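Local coordinates for protein probable ribosomal RNA small subunit methyltransferase (Thermus thermophilus, PDB 3DMH) that methylates the N2 amino group of a specific guanine in 16S ribosomal RNA, with S-adenosylmethionine as methyl donor, at residues L185-I193 / H201-V212. Sequence-based numbering, arbitrary orientation.
Sequences LWRAFSARI and HHLPGVFSAGKV. With SAM (S-adenosylmethionine), chain D.
R187 and H202 form an antiparallel hydrogen-bonded pair at the open end of the hairpin of strands 187-193 and 196-202, R187 N giving to H202 O and H202 N to R187 O, each at 2.9 Å. Just before it, W186 lays its indole over L203, the flat ring offering a face to CD2, which stands 3.5 Å from the centroid of the five-membered ring in a CH-pi contact; K273 adds a cation-pi contact. Replacing W186 with an alanine would probably leave L203 CD2 without its aromatic cover and K273 without its pi partner. A water bridges L185 O and H202 O, two acceptors that cannot bond each other.

Beyond the pair, the loop folds back beneath F189. With CG held between the backbone N and carbonyl carbon (chi1 72°), the flat F189 ring sets one face on the equally flat G210-K211 peptide, G210 C lying 3.4 Å above the ring plane. The type II turn from S208 to K211 puts G210 at positive phi, which favours glycine. The H202 imidazole meets the F189 edge and, within its own segment, ties the loop at two points: ND1 donates to L203 O (3.2 Å), while NE2 accepts from G210 N (3.0 Å), consistent with a neutral ring protonated on ND1. V212 CG2 packs on A191 CB at 3.8 Å. These bonds and packing are consistent with a fixed path for the loop, whose F207 lays its ring face against the cofactor's sulfur and methyl group, CD2 lying 3.4 Å from SAM SD.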
# COMPACT_ATOMS: atom_id res chain seq x y z
N LEU A 185 5.30 -15.11 -8.71
CA LEU A 185 4.95 -13.81 -8.14
C LEU A 185 6.00 -12.73 -8.32
O LEU A 185 5.68 -11.55 -8.41
CB LEU A 185 4.65 -13.97 -6.65
CG LEU A 185 3.47 -14.87 -6.30
CD1 LEU A 185 3.59 -15.32 -4.86
CD2 LEU A 185 2.15 -14.17 -6.57
N TRP A 186 7.26 -13.14 -8.36
CA TRP A 186 8.33 -12.18 -8.43
C TRP A 186 8.68 -11.80 -9.85
O TRP A 186 8.76 -12.66 -10.73
CB TRP A 186 9.56 -12.71 -7.72
CG TRP A 186 9.48 -12.64 -6.23
CD1 TRP A 186 9.12 -13.65 -5.38
CD2 TRP A 186 9.78 -11.51 -5.40
NE1 TRP A 186 9.17 -13.22 -4.08
CE2 TRP A 186 9.58 -11.91 -4.06
CE3 TRP A 186 10.21 -10.19 -5.66
CZ2 TRP A 186 9.79 -11.05 -2.98
CZ3 TRP A 186 10.41 -9.33 -4.58
CH2 TRP A 186 10.20 -9.77 -3.26
N ARG A 187 8.88 -10.50 -10.05
CA ARG A 187 9.41 -9.97 -11.30
C ARG A 187 10.67 -9.17 -11.02
O ARG A 187 10.86 -8.65 -9.92
CB ARG A 187 8.37 -9.11 -12.02
CG ARG A 187 7.08 -9.85 -12.45
CD ARG A 187 7.35 -11.04 -13.37
NE ARG A 187 6.11 -11.75 -13.71
CZ ARG A 187 5.71 -12.90 -13.15
NH1 ARG A 187 6.45 -13.51 -12.23
NH2 ARG A 187 4.57 -13.45 -13.54
N ALA A 188 11.55 -9.08 -12.01
CA ALA A 188 12.74 -8.26 -11.90
C ALA A 188 12.92 -7.49 -13.20
O ALA A 188 12.50 -7.96 -14.26
CB ALA A 188 13.97 -9.13 -11.63
N PHE A 189 13.54 -6.32 -13.11
CA PHE A 189 13.93 -5.57 -14.29
C PHE A 189 15.16 -4.73 -13.97
O PHE A 189 15.40 -4.38 -12.83
CB PHE A 189 12.77 -4.71 -14.80
CG PHE A 189 12.47 -3.52 -13.92
CD1 PHE A 189 13.09 -2.30 -14.17
CD2 PHE A 189 11.60 -3.63 -12.83
CE1 PHE A 189 12.84 -1.19 -13.38
CE2 PHE A 189 11.33 -2.52 -12.04
CZ PHE A 189 11.95 -1.30 -12.30
N SER A 190 15.97 -4.42 -14.99
CA SER A 190 17.15 -3.60 -14.74
C SER A 190 16.95 -2.19 -15.28
O SER A 190 16.21 -1.98 -16.25
CB SER A 190 18.40 -4.25 -15.33
OG SER A 190 18.59 -3.88 -16.68
N ALA A 191 17.62 -1.22 -14.65
CA ALA A 191 17.57 0.17 -15.07
C ALA A 191 18.91 0.84 -14.78
O ALA A 191 19.59 0.50 -13.81
CB ALA A 191 16.45 0.91 -14.35
N ARG A 192 19.28 1.80 -15.62
CA ARG A 192 20.47 2.59 -15.36
C ARG A 192 20.04 3.94 -14.81
O ARG A 192 19.24 4.64 -15.43
CB ARG A 192 21.31 2.75 -16.64
CG ARG A 192 22.69 3.33 -16.39
CD ARG A 192 23.47 3.37 -17.69
NE ARG A 192 24.82 3.92 -17.55
CZ ARG A 192 25.88 3.24 -17.11
NH1 ARG A 192 25.75 1.96 -16.75
NH2 ARG A 192 27.06 3.83 -17.01
N ILE A 193 20.52 4.26 -13.62
CA ILE A 193 20.16 5.49 -12.94
C ILE A 193 21.41 6.25 -12.54
O ILE A 193 22.28 5.72 -11.83
CB ILE A 193 19.26 5.21 -11.68
CG1 ILE A 193 17.94 4.52 -12.10
CG2 ILE A 193 18.98 6.50 -10.93
CD1 ILE A 193 17.16 3.89 -10.94
N HIS A 201 13.49 -5.65 -7.95
CA HIS A 201 12.75 -6.89 -7.75
C HIS A 201 11.48 -6.50 -7.05
O HIS A 201 11.50 -5.71 -6.11
CB HIS A 201 13.51 -7.84 -6.85
CG HIS A 201 14.67 -8.49 -7.53
ND1 HIS A 201 15.87 -7.85 -7.76
CD2 HIS A 201 14.80 -9.73 -8.07
CE1 HIS A 201 16.70 -8.67 -8.38
NE2 HIS A 201 16.07 -9.81 -8.59
N HIS A 202 10.37 -7.04 -7.52
CA HIS A 202 9.10 -6.74 -6.87
C HIS A 202 8.03 -7.79 -7.03
O HIS A 202 8.01 -8.58 -7.99
CB HIS A 202 8.59 -5.36 -7.29
CG HIS A 202 8.30 -5.25 -8.75
ND1 HIS A 202 7.19 -5.82 -9.33
CD2 HIS A 202 8.97 -4.63 -9.75
CE1 HIS A 202 7.19 -5.56 -10.62
NE2 HIS A 202 8.26 -4.84 -10.90
N LEU A 203 7.14 -7.80 -6.04
CA LEU A 203 5.93 -8.61 -6.04
C LEU A 203 4.82 -7.86 -6.78
O LEU A 203 4.99 -6.69 -7.18
CB LEU A 203 5.52 -8.91 -4.60
CG LEU A 203 6.46 -9.84 -3.82
CD1 LEU A 203 6.16 -9.71 -2.32
CD2 LEU A 203 6.27 -11.28 -4.25
N PRO A 204 3.66 -8.54 -6.99
CA PRO A 204 2.57 -7.85 -7.68
C PRO A 204 2.00 -6.68 -6.87
O PRO A 204 2.05 -6.68 -5.63
CB PRO A 204 1.49 -8.93 -7.82
CG PRO A 204 2.19 -10.24 -7.66
CD PRO A 204 3.33 -9.95 -6.70
N GLY A 205 1.50 -5.69 -7.60
CA GLY A 205 0.68 -4.63 -7.01
C GLY A 205 1.44 -3.36 -6.65
O GLY A 205 0.83 -2.34 -6.27
N VAL A 206 2.76 -3.43 -6.72
CA VAL A 206 3.59 -2.28 -6.36
C VAL A 206 3.38 -1.12 -7.33
O VAL A 206 2.95 -1.33 -8.49
CB VAL A 206 5.11 -2.65 -6.31
CG1 VAL A 206 5.34 -3.77 -5.33
CG2 VAL A 206 5.61 -3.01 -7.72
N PHE A 207 3.67 0.09 -6.85
CA PHE A 207 3.64 1.24 -7.75
C PHE A 207 4.74 1.09 -8.81
O PHE A 207 5.89 0.75 -8.49
CB PHE A 207 3.88 2.53 -6.97
CG PHE A 207 4.01 3.75 -7.84
CD1 PHE A 207 2.89 4.31 -8.42
CD2 PHE A 207 5.26 4.32 -8.09
CE1 PHE A 207 2.99 5.44 -9.24
CE2 PHE A 207 5.39 5.46 -8.90
CZ PHE A 207 4.24 6.01 -9.47
N SER A 208 4.38 1.38 -10.05
CA SER A 208 5.35 1.41 -11.16
C SER A 208 6.09 0.09 -11.36
O SER A 208 7.31 0.06 -11.52
CB SER A 208 6.31 2.59 -11.05
OG SER A 208 6.96 2.79 -12.31
N ALA A 209 5.33 -1.00 -11.40
CA ALA A 209 5.88 -2.31 -11.71
C ALA A 209 6.61 -2.28 -13.05
O ALA A 209 6.12 -1.68 -14.01
CB ALA A 209 4.75 -3.33 -11.78
N GLY A 210 7.76 -2.94 -13.12
CA GLY A 210 8.41 -3.21 -14.42
C GLY A 210 9.29 -2.11 -15.00
O GLY A 210 10.02 -2.36 -15.96
N LYS A 211 9.23 -0.91 -14.42
CA LYS A 211 10.05 0.22 -14.90
C LYS A 211 10.11 1.33 -13.86
O LYS A 211 9.18 1.49 -13.08
CB LYS A 211 9.52 0.81 -16.21
CG LYS A 211 8.14 1.44 -16.12
CD LYS A 211 7.57 1.65 -17.52
CE LYS A 211 6.35 2.56 -17.51
NZ LYS A 211 5.23 1.97 -16.73
N VAL A 212 11.20 2.09 -13.87
CA VAL A 212 11.34 3.22 -12.96
C VAL A 212 10.42 4.37 -13.39
O VAL A 212 10.43 4.78 -14.57
CB VAL A 212 12.81 3.67 -12.87
CG1 VAL A 212 12.95 4.87 -11.96
CG2 VAL A 212 13.68 2.54 -12.33
N SAM D . 9.30 5.84 -3.91
CA SAM D . 8.77 4.84 -4.90
C SAM D . 9.15 5.29 -6.30
O SAM D . 9.57 6.45 -6.40
OXT SAM D . 8.99 4.52 -7.26
CB SAM D . 7.25 4.73 -4.82
CG SAM D . 6.47 6.02 -5.08
SD SAM D . 4.67 5.72 -5.08
CE SAM D . 4.07 7.14 -6.04
C5' SAM D . 4.10 6.19 -3.42
C4' SAM D . 4.40 5.12 -2.38
O4' SAM D . 3.79 5.59 -1.18
C3' SAM D . 3.82 3.73 -2.69
O3' SAM D . 4.82 2.72 -2.66
C2' SAM D . 2.75 3.54 -1.61
O2' SAM D . 2.51 2.20 -1.22
C1' SAM D . 3.36 4.42 -0.51
N9 SAM D . 2.39 4.75 0.51
C8 SAM D . 1.01 4.94 0.39
N7 SAM D . 0.50 5.27 1.60
C5 SAM D . 1.55 5.27 2.50
C6 SAM D . 1.63 5.49 3.88
N6 SAM D . 0.53 5.74 4.61
N1 SAM D . 2.87 5.42 4.47
C2 SAM D . 4.00 5.12 3.75
N3 SAM D . 3.94 4.85 2.39
C4 SAM D . 2.73 4.94 1.80
O HOH W 1 5.60 -8.95 -9.60